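Multicopper oxidase type 1 (Nitrosomonas europaea, PDB 3G5W) probably oxidises its substrates with bound copper, as a two-domain multicopper oxidase of the laccase-like kind. Local coordinates at residues V135-L141 and D186-L192; T204-Q210 and L240-N244. All coordinates share one frame; numbering follows the deposited sequence.

Interaction 1 (V135-L141 and D186-L192); sequences VTKDYIL and DVIRLRL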
ATOM      1  N   VAL A 135      26.980  -0.322  10.478  1.00 20.16           N
ATOM      2  CA  VAL A 135      26.791   0.553   9.320  1.00 19.31           C
ATOM      3  C   VAL A 135      28.046   1.377   9.043  1.00 19.64           C
ATOM      4  O   VAL A 135      28.577   2.038   9.946  1.00 19.10           O
ATOM      5  CB  VAL A 135      25.591   1.509   9.530  1.00 19.35           C
ATOM      6  CG1 VAL A 135      25.492   2.526   8.387  1.00 18.65           C
ATOM      7  CG2 VAL A 135      24.293   0.713   9.662  1.00 18.48           C
ATOM      8  N   THR A 136      28.508   1.344   7.796  1.00 19.75           N
ATOM      9  CA  THR A 136      29.687   2.127   7.393  1.00 20.77           C
ATOM     10  C   THR A 136      29.335   3.401   6.614  1.00 21.03           C
ATOM     11  O   THR A 136      30.131   4.351   6.583  1.00 21.14           O
ATOM     12  CB  THR A 136      30.658   1.293   6.542  1.00 20.71           C
ATOM     13  OG1 THR A 136      29.997   0.865   5.346  1.00 21.87           O
ATOM     14  CG2 THR A 136      31.145   0.077   7.309  1.00 21.25           C
ATOM     15  N   LYS A 137      28.173   3.401   5.955  1.00 21.05           N
ATOM     16  CA  LYS A 137      27.704   4.558   5.163  1.00 21.96           C
ATOM     17  C   LYS A 137      26.180   4.749   5.311  1.00 21.34           C
ATOM     18  O   LYS A 137      25.417   3.792   5.262  1.00 21.12           O
ATOM     19  CB  LYS A 137      28.046   4.409   3.677  1.00 22.21           C
ATOM     20  CG  LYS A 137      29.503   4.102   3.324  1.00 23.32           C
ATOM     21  CD  LYS A 137      29.741   4.179   1.807  1.00 23.84           C
ATOM     22  CE  LYS A 137      30.023   5.619   1.363  1.00 27.16           C
ATOM     23  NZ  LYS A 137      30.522   5.727  -0.050  1.00 29.08           N
ATOM     24  N   ASP A 138      25.753   6.000   5.452  1.00 20.88           N
ATOM     25  CA  ASP A 138      24.374   6.326   5.793  1.00 20.28           C
ATOM     26  C   ASP A 138      23.809   7.251   4.703  1.00 19.58           C
ATOM     27  O   ASP A 138      24.432   8.255   4.369  1.00 18.82           O
ATOM     28  CB  ASP A 138      24.375   7.023   7.158  1.00 21.19           C
ATOM     29  CG  ASP A 138      23.097   6.806   7.950  1.00 22.51           C
ATOM     30  OD1 ASP A 138      22.047   6.506   7.353  1.00 25.83           O
ATOM     31  OD2 ASP A 138      23.142   6.957   9.190  1.00 23.71           O
ATOM     32  N   TYR A 139      22.647   6.894   4.160  1.00 18.81           N
ATOM     33  CA  TYR A 139      22.028   7.586   3.016  1.00 19.06           C
ATOM     34  C   TYR A 139      20.567   7.967   3.284  1.00 18.93           C
ATOM     35  O   TYR A 139      19.804   7.162   3.812  1.00 19.09           O
ATOM     36  CB  TYR A 139      22.056   6.683   1.775  1.00 19.21           C
ATOM     37  CG  TYR A 139      23.435   6.420   1.225  1.00 19.58           C
ATOM     38  CD1 TYR A 139      23.897   7.106   0.106  1.00 19.98           C
ATOM     39  CD2 TYR A 139      24.279   5.482   1.827  1.00 20.95           C
ATOM     40  CE1 TYR A 139      25.173   6.875  -0.404  1.00 20.78           C
ATOM     41  CE2 TYR A 139      25.553   5.238   1.326  1.00 20.28           C
ATOM     42  CZ  TYR A 139      25.998   5.941   0.224  1.00 20.69           C
ATOM     43  OH  TYR A 139      27.257   5.699  -0.273  1.00 20.23           O
ATOM     44  N   ILE A 140      20.181   9.176   2.878  1.00 18.21           N
ATOM     45  CA  ILE A 140      18.800   9.637   3.018  1.00 17.83           C
ATOM     46  C   ILE A 140      18.185   9.706   1.623  1.00 17.85           C
ATOM     47  O   ILE A 140      18.735  10.375   0.743  1.00 18.19           O
ATOM     48  CB  ILE A 140      18.729  11.030   3.706  1.00 17.84           C
ATOM     49  CG1 ILE A 140      19.252  10.937   5.148  1.00 18.51           C
ATOM     50  CG2 ILE A 140      17.293  11.597   3.663  1.00 17.84           C
ATOM     51  CD1 ILE A 140      19.522  12.274   5.806  1.00 17.50           C
ATOM     52  N   LEU A 141      17.089   8.975   1.414  1.00 17.55           N
ATOM     53  CA  LEU A 141      16.339   9.037   0.149  1.00 17.74           C
ATOM     54  C   LEU A 141      14.899   9.471   0.409  1.00 17.34           C
ATOM     55  O   LEU A 141      14.088   8.697   0.939  1.00 17.20           O
ATOM     56  CB  LEU A 141      16.319   7.695  -0.604  1.00 18.01           C
ATOM     57  CG  LEU A 141      17.404   6.611  -0.747  1.00 19.64           C
ATOM     58  CD1 LEU A 141      17.412   6.091  -2.188  1.00 21.08           C
ATOM     59  CD2 LEU A 141      18.805   6.975  -0.298  1.00 18.58           C
ATOM     60  N   ASP A 186      31.388  -3.020   2.877  1.00 22.10           N
ATOM     61  CA  ASP A 186      30.571  -1.896   3.349  1.00 21.84           C
ATOM     62  C   ASP A 186      29.224  -2.409   3.836  1.00 21.03           C
ATOM     63  O   ASP A 186      28.758  -3.472   3.415  1.00 20.88           O
ATOM     64  CB  ASP A 186      30.316  -0.876   2.229  1.00 21.89           C
ATOM     65  CG  ASP A 186      31.315   0.277   2.219  1.00 23.51           C
ATOM     66  OD1 ASP A 186      31.759   0.746   3.294  1.00 26.47           O
ATOM     67  OD2 ASP A 186      31.628   0.748   1.112  1.00 23.91           O
ATOM     68  N   VAL A 187      28.616  -1.658   4.744  1.00 20.24           N
ATOM     69  CA  VAL A 187      27.256  -1.925   5.187  1.00 19.87           C
ATOM     70  C   VAL A 187      26.545  -0.592   5.102  1.00 19.43           C
ATOM     71  O   VAL A 187      26.930   0.362   5.781  1.00 19.38           O
ATOM     72  CB  VAL A 187      27.213  -2.456   6.637  1.00 19.84           C
ATOM     73  CG1 VAL A 187      25.761  -2.550   7.145  1.00 20.20           C
ATOM     74  CG2 VAL A 187      27.915  -3.808   6.733  1.00 19.75           C
ATOM     75  N   ILE A 188      25.537  -0.504   4.245  1.00 19.20           N
ATOM     76  CA  ILE A 188      24.848   0.775   4.064  1.00 18.84           C
ATOM     77  C   ILE A 188      23.466   0.785   4.706  1.00 18.52           C
ATOM     78  O   ILE A 188      22.791  -0.241   4.798  1.00 18.70           O
ATOM     79  CB  ILE A 188      24.809   1.259   2.579  1.00 19.22           C
ATOM     80  CG1 ILE A 188      23.872   0.396   1.723  1.00 18.77           C
ATOM     81  CG2 ILE A 188      26.232   1.318   1.989  1.00 19.06           C
ATOM     82  CD1 ILE A 188      23.806   0.810   0.248  1.00 19.55           C
ATOM     83  N   ARG A 189      23.078   1.965   5.164  1.00 17.95           N
ATOM     84  CA  ARG A 189      21.773   2.196   5.740  1.00 17.53           C
ATOM     85  C   ARG A 189      21.068   3.178   4.819  1.00 17.21           C
ATOM     86  O   ARG A 189      21.521   4.307   4.662  1.00 17.67           O
ATOM     87  CB  ARG A 189      21.945   2.781   7.134  1.00 17.34           C
ATOM     88  CG  ARG A 189      20.662   3.059   7.896  1.00 17.57           C
ATOM     89  CD  ARG A 189      21.007   3.567   9.296  1.00 17.81           C
ATOM     90  NE  ARG A 189      19.811   3.799  10.101  1.00 17.65           N
ATOM     91  CZ  ARG A 189      19.789   3.816  11.433  1.00 18.71           C
ATOM     92  NH1 ARG A 189      18.645   4.029  12.073  1.00 18.90           N
ATOM     93  NH2 ARG A 189      20.902   3.608  12.130  1.00 18.45           N
ATOM     94  N   LEU A 190      19.993   2.726   4.177  1.00 16.87           N
ATOM     95  CA  LEU A 190      19.151   3.603   3.378  1.00 16.64           C
ATOM     96  C   LEU A 190      17.952   4.058   4.196  1.00 16.75           C
ATOM     97  O   LEU A 190      17.100   3.251   4.587  1.00 16.50           O
ATOM     98  CB  LEU A 190      18.676   2.911   2.097  1.00 17.11           C
ATOM     99  CG  LEU A 190      19.686   2.171   1.214  1.00 17.50           C
ATOM    100  CD1 LEU A 190      18.950   1.490   0.057  1.00 19.67           C
ATOM    101  CD2 LEU A 190      20.782   3.099   0.701  1.00 19.11           C
ATOM    102  N   ARG A 191      17.890   5.357   4.456  1.00 16.51           N
ATOM    103  CA  ARG A 191      16.783   5.924   5.216  1.00 16.69           C
ATOM    104  C   ARG A 191      15.731   6.423   4.220  1.00 16.52           C
ATOM    105  O   ARG A 191      15.876   7.499   3.632  1.00 16.53           O
ATOM    106  CB  ARG A 191      17.290   7.039   6.137  1.00 16.78           C
ATOM    107  CG  ARG A 191      18.393   6.589   7.116  1.00 17.37           C
ATOM    108  CD  ARG A 191      18.887   7.758   7.967  1.00 17.88           C
ATOM    109  NE  ARG A 191      19.936   7.376   8.921  1.00 18.37           N
ATOM    110  CZ  ARG A 191      19.772   7.293  10.239  1.00 18.96           C
ATOM    111  NH1 ARG A 191      18.590   7.544  10.797  1.00 17.95           N
ATOM    112  NH2 ARG A 191      20.805   6.961  11.011  1.00 20.03           N
ATOM    113  N   LEU A 192      14.698   5.608   4.001  1.00 16.04           N
ATOM    114  CA  LEU A 192      13.666   5.915   3.015  1.00 16.00           C
ATOM    115  C   LEU A 192      12.566   6.722   3.681  1.00 16.13           C
ATOM    116  O   LEU A 192      12.048   6.326   4.722  1.00 16.46           O
ATOM    117  CB  LEU A 192      13.072   4.624   2.420  1.00 15.82           C
ATOM    118  CG  LEU A 192      14.019   3.548   1.865  1.00 16.23           C
ATOM    119  CD1 LEU A 192      13.218   2.354   1.348  1.00 16.30           C
ATOM    120  CD2 LEU A 192      14.936   4.108   0.778  1.00 15.43           C
TER
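R191 takes hold of D138 side-on. CB and CG of R191 first pass Y139 O, with CB at 3.4 Å; CG and CD then run up to D138 OD1, and the extended chain delivers NE to OD1 at 2.8 Å. At the tip, NH2 of R191 reaches D138 OD2 at 3.0 Å on its syn lone pair, so each carboxylate oxygen gets a nitrogen, and the two planes lie only 29° apart. With CG roughly anti to the backbone N (chi1 -151°), the D138 carboxylate is turned to the arginine. NH1 of R191 goes to T99 OG1. NH2 of R191 lies over the centre of the R189 guanidinium, 3.3 Å above that plane; salt bridges from D237 and E132 to R189 probably ease the closeness of the two like charges.

Underneath runs a parallel strand pair, 137-141 beside 187-192, in one sheet of the second cupredoxin domain. K137 O, R189 O, Y139 O and R191 O take the successive N-H groups. On the face away from the salt bridge, Y139 brings CE2 to I188 CG2 and CB to L190 CD2, and L141 lies side by side with L192, CG to CD2 3.8 Å.

Where the pair begins, T136 OG1 donates to D186 OD1 (2.7 Å) from the anti side, well out of the carboxylate plane, and accepts from V187 N at 2.9 Å. V187 O receives both T136 N and K137 N.

Interaction 2 (T204-Q210 and L240-N244); sequences THGHISQ and LNMDN. With C2O (Cu-O-Cu linkage), chain P; C1O (Cu-O linkage), chain H.
H207 lies across M242 at about a right angle, with M242 SD 4.3 Å from the ring centroid and CE 3.6 Å from ND1. The sulfur comes in obliquely, 35° off the ring normal, a Met-aromatic contact at one end of a cupredoxin β-sandwich: 204-210 leaves strand 200-204 of one sheet and enters strand 209-214 of the other, while 240-244 runs out of strand 235-241. The bends at chi2 and chi3 of M242 fold its thioether back to the imidazole, although its CB points away. ND1 of H207 also gives a weak, long hydrogen bond to N241 O, which lies in the ring plane, and W248 meets the ring edge-to-face. An alanine in place of H207 would probably take the imidazole contact from the M242 thioether, leave N241 O without its weak ring N-H donor and open a gap beside W248.

L240 packs between the two sheets: CD2 sits 3.4 Å from I208 O and against S209 CA, and CD1 meets T204 CG2 of the facing sheet tip to tip. Waters bridge the more polar edge. One joins G206 O to D243 OD2; another donates to I208 O and accepts from Q210 NE2 and N241 N; a third links I208 N with N241 O. D243 OD1 salt-bridges R66 of the second subunit.

H205 turns the other way, to the copper cluster between subunits. H251, and H105 of the second subunit, bind the same copper, and D72 of that subunit accepts from H205 ND1, which should fix the ring's rotation. H205 NE2 coordinates CU2 of the Cu-O-Cu group at 2.0 Å, while CU4 of the Cu-O group lies 3.2 Å above one face of the H205 ring, displaced toward its rim.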
ATOM      1  N   THR A 204      15.785  -3.340  -4.512  1.00 17.21           N
ATOM      2  CA  THR A 204      17.242  -3.322  -4.706  1.00 17.54           C
ATOM      3  C   THR A 204      17.752  -4.656  -5.274  1.00 17.35           C
ATOM      4  O   THR A 204      17.525  -5.718  -4.688  1.00 17.46           O
ATOM      5  CB  THR A 204      17.992  -2.986  -3.379  1.00 17.76           C
ATOM      6  OG1 THR A 204      17.474  -1.768  -2.821  1.00 18.86           O
ATOM      7  CG2 THR A 204      19.512  -2.822  -3.619  1.00 17.92           C
ATOM      8  N   HIS A 205      18.431  -4.590  -6.417  1.00 16.90           N
ATOM      9  CA  HIS A 205      19.017  -5.774  -7.062  1.00 16.80           C
ATOM     10  C   HIS A 205      20.260  -6.271  -6.329  1.00 16.75           C
ATOM     11  O   HIS A 205      20.991  -5.477  -5.740  1.00 16.76           O
ATOM     12  CB  HIS A 205      19.438  -5.441  -8.490  1.00 16.18           C
ATOM     13  CG  HIS A 205      18.300  -5.185  -9.431  1.00 16.61           C
ATOM     14  ND1 HIS A 205      18.364  -5.522 -10.765  1.00 16.52           N
ATOM     15  CD2 HIS A 205      17.082  -4.625  -9.241  1.00 16.72           C
ATOM     16  CE1 HIS A 205      17.233  -5.175 -11.359  1.00 17.75           C
ATOM     17  NE2 HIS A 205      16.435  -4.634 -10.454  1.00 17.47           N
ATOM     18  N   GLY A 206      20.489  -7.584  -6.386  1.00 16.75           N
ATOM     19  CA  GLY A 206      21.748  -8.207  -5.961  1.00 17.16           C
ATOM     20  C   GLY A 206      22.035  -8.319  -4.474  1.00 17.37           C
ATOM     21  O   GLY A 206      23.091  -8.827  -4.086  1.00 17.70           O
ATOM     22  N   HIS A 207      21.106  -7.857  -3.644  1.00 17.58           N
ATOM     23  CA  HIS A 207      21.315  -7.787  -2.197  1.00 17.77           C
ATOM     24  C   HIS A 207      20.055  -8.141  -1.426  1.00 18.10           C
ATOM     25  O   HIS A 207      18.947  -8.055  -1.956  1.00 18.02           O
ATOM     26  CB  HIS A 207      21.772  -6.382  -1.794  1.00 17.75           C
ATOM     27  CG  HIS A 207      23.007  -5.928  -2.507  1.00 17.53           C
ATOM     28  ND1 HIS A 207      24.258  -5.985  -1.932  1.00 19.00           N
ATOM     29  CD2 HIS A 207      23.189  -5.444  -3.758  1.00 17.25           C
ATOM     30  CE1 HIS A 207      25.156  -5.548  -2.796  1.00 17.72           C
ATOM     31  NE2 HIS A 207      24.533  -5.210  -3.909  1.00 19.37           N
ATOM     32  N   ILE A 208      20.234  -8.522  -0.163  1.00 18.67           N
ATOM     33  CA  ILE A 208      19.111  -8.728   0.746  1.00 19.01           C
ATOM     34  C   ILE A 208      18.804  -7.427   1.481  1.00 19.17           C
ATOM     35  O   ILE A 208      19.655  -6.896   2.193  1.00 19.02           O
ATOM     36  CB  ILE A 208      19.402  -9.845   1.780  1.00 19.00           C
ATOM     37  CG1 ILE A 208      19.756 -11.156   1.064  1.00 19.10           C
ATOM     38  CG2 ILE A 208      18.193 -10.018   2.720  1.00 18.82           C
ATOM     39  CD1 ILE A 208      20.386 -12.220   1.964  1.00 19.45           C
ATOM     40  N   SER A 209      17.590  -6.910   1.290  1.00 19.04           N
ATOM     41  CA  SER A 209      17.112  -5.775   2.072  1.00 19.09           C
ATOM     42  C   SER A 209      16.732  -6.232   3.472  1.00 19.10           C
ATOM     43  O   SER A 209      15.854  -7.089   3.634  1.00 18.71           O
ATOM     44  CB  SER A 209      15.897  -5.125   1.402  1.00 18.88           C
ATOM     45  OG  SER A 209      16.267  -4.463   0.207  1.00 19.68           O
ATOM     46  N   GLN A 210      17.401  -5.671   4.479  1.00 18.92           N
ATOM     47  CA  GLN A 210      17.023  -5.911   5.863  1.00 19.45           C
ATOM     48  C   GLN A 210      16.236  -4.694   6.335  1.00 18.91           C
ATOM     49  O   GLN A 210      16.816  -3.643   6.611  1.00 18.97           O
ATOM     50  CB  GLN A 210      18.253  -6.122   6.759  1.00 19.27           C
ATOM     51  CG  GLN A 210      19.168  -7.276   6.352  1.00 20.78           C
ATOM     52  CD  GLN A 210      20.450  -7.306   7.179  1.00 21.99           C
ATOM     53  OE1 GLN A 210      20.413  -7.503   8.392  1.00 25.75           O
ATOM     54  NE2 GLN A 210      21.590  -7.090   6.522  1.00 25.64           N
ATOM     55  N   LEU A 240      21.771  -2.869   4.165  1.00 19.85           N
ATOM     56  CA  LEU A 240      22.247  -3.776   3.131  1.00 20.71           C
ATOM     57  C   LEU A 240      23.725  -4.083   3.350  1.00 20.99           C
ATOM     58  O   LEU A 240      24.543  -3.164   3.479  1.00 20.53           O
ATOM     59  CB  LEU A 240      22.057  -3.150   1.736  1.00 20.98           C
ATOM     60  CG  LEU A 240      20.705  -2.639   1.220  1.00 22.13           C
ATOM     61  CD1 LEU A 240      20.927  -1.696   0.027  1.00 24.45           C
ATOM     62  CD2 LEU A 240      19.822  -3.779   0.790  1.00 23.14           C
ATOM     63  N   ASN A 241      24.067  -5.368   3.396  1.00 21.72           N
ATOM     64  CA  ASN A 241      25.469  -5.785   3.464  1.00 22.51           C
ATOM     65  C   ASN A 241      26.020  -5.806   2.047  1.00 22.30           C
ATOM     66  O   ASN A 241      25.481  -6.499   1.178  1.00 21.99           O
ATOM     67  CB  ASN A 241      25.621  -7.165   4.126  1.00 23.20           C
ATOM     68  CG  ASN A 241      25.148  -7.189   5.575  1.00 26.22           C
ATOM     69  OD1 ASN A 241      25.286  -6.210   6.315  1.00 29.51           O
ATOM     70  ND2 ASN A 241      24.581  -8.324   5.992  1.00 28.61           N
ATOM     71  N   MET A 242      27.075  -5.026   1.807  1.00 22.29           N
ATOM     72  CA  MET A 242      27.641  -4.898   0.465  1.00 22.63           C
ATOM     73  C   MET A 242      28.663  -6.003   0.202  1.00 22.60           C
ATOM     74  O   MET A 242      29.868  -5.763   0.249  1.00 22.52           O
ATOM     75  CB  MET A 242      28.282  -3.515   0.254  1.00 22.94           C
ATOM     76  CG  MET A 242      27.328  -2.308   0.306  1.00 25.04           C
ATOM     77  SD  MET A 242      25.962  -2.349  -0.899  1.00 30.87           S
ATOM     78  CE  MET A 242      24.722  -3.043   0.135  1.00 25.43           C
ATOM     79  N   ASP A 243      28.171  -7.208  -0.084  1.00 22.48           N
ATOM     80  CA  ASP A 243      29.036  -8.383  -0.218  1.00 22.86           C
ATOM     81  C   ASP A 243      29.054  -8.977  -1.632  1.00 22.32           C
ATOM     82  O   ASP A 243      29.475 -10.117  -1.824  1.00 22.35           O
ATOM     83  CB  ASP A 243      28.598  -9.456   0.781  1.00 23.42           C
ATOM     84  CG  ASP A 243      27.164  -9.935   0.543  1.00 25.18           C
ATOM     85  OD1 ASP A 243      26.684 -10.759   1.350  1.00 28.16           O
ATOM     86  OD2 ASP A 243      26.511  -9.499  -0.438  1.00 25.80           O
ATOM     87  N   ASN A 244      28.593  -8.211  -2.613  1.00 21.42           N
ATOM     88  CA  ASN A 244      28.334  -8.754  -3.942  1.00 20.77           C
ATOM     89  C   ASN A 244      28.686  -7.744  -5.037  1.00 20.60           C
ATOM     90  O   ASN A 244      27.791  -7.111  -5.602  1.00 20.33           O
ATOM     91  CB  ASN A 244      26.855  -9.223  -4.016  1.00 20.29           C
ATOM     92  CG  ASN A 244      26.501  -9.910  -5.328  1.00 20.58           C
ATOM     93  OD1 ASN A 244      25.315 -10.062  -5.661  1.00 19.83           O
ATOM     94  ND2 ASN A 244      27.515 -10.323  -6.083  1.00 18.71           N
TER
HETATM   95 CU2  C2O P 362      14.786  -3.808 -11.270  1.00 22.05          CU
HETATM   96 CU3  C2O P 362      11.157  -7.210 -10.585  1.00 20.23          CU
HETATM   97  O1  C2O P 362      12.980  -5.312 -11.120  1.00 23.41           O
HETATM   98 CU4  C1O H   2      14.946  -7.286  -9.197  1.00 22.97          CU
HETATM   99  O3  C1O H   2      16.576  -9.039  -7.713  1.00 14.19           O
HETATM  100  O   HOH W   1      24.149 -10.057  -1.718  1.00 25.76           O
HETATM  101  O   HOH W   2      22.060  -7.301   3.417  1.00 21.08           O
HETATM  102  O   HOH W   3      23.281  -8.502   0.609  1.00 23.42           O

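Overall arrangement
Interaction 1 closes before interaction 2 opens along the chain, and their centres lie 12 Å apart on the same side of the chain's centre. They share a six-stranded mixed sheet, in which strand 187-194 pairs in parallel with 137-146 and antiparallel with 235-241. Probable backbone hydrogen bonds from D186 O to M242 N and from I188 O to L240 N join them, and L190 packs on L240. Interaction 1 lies within the sheet, away from the copper sites; interaction 2 is at its end, where the chain crosses to the other sheet. The shared sheet thus connects interaction 1 with segment 240-244, which packs against the H205 loop and probably helps place it at the intersubunit copper cluster.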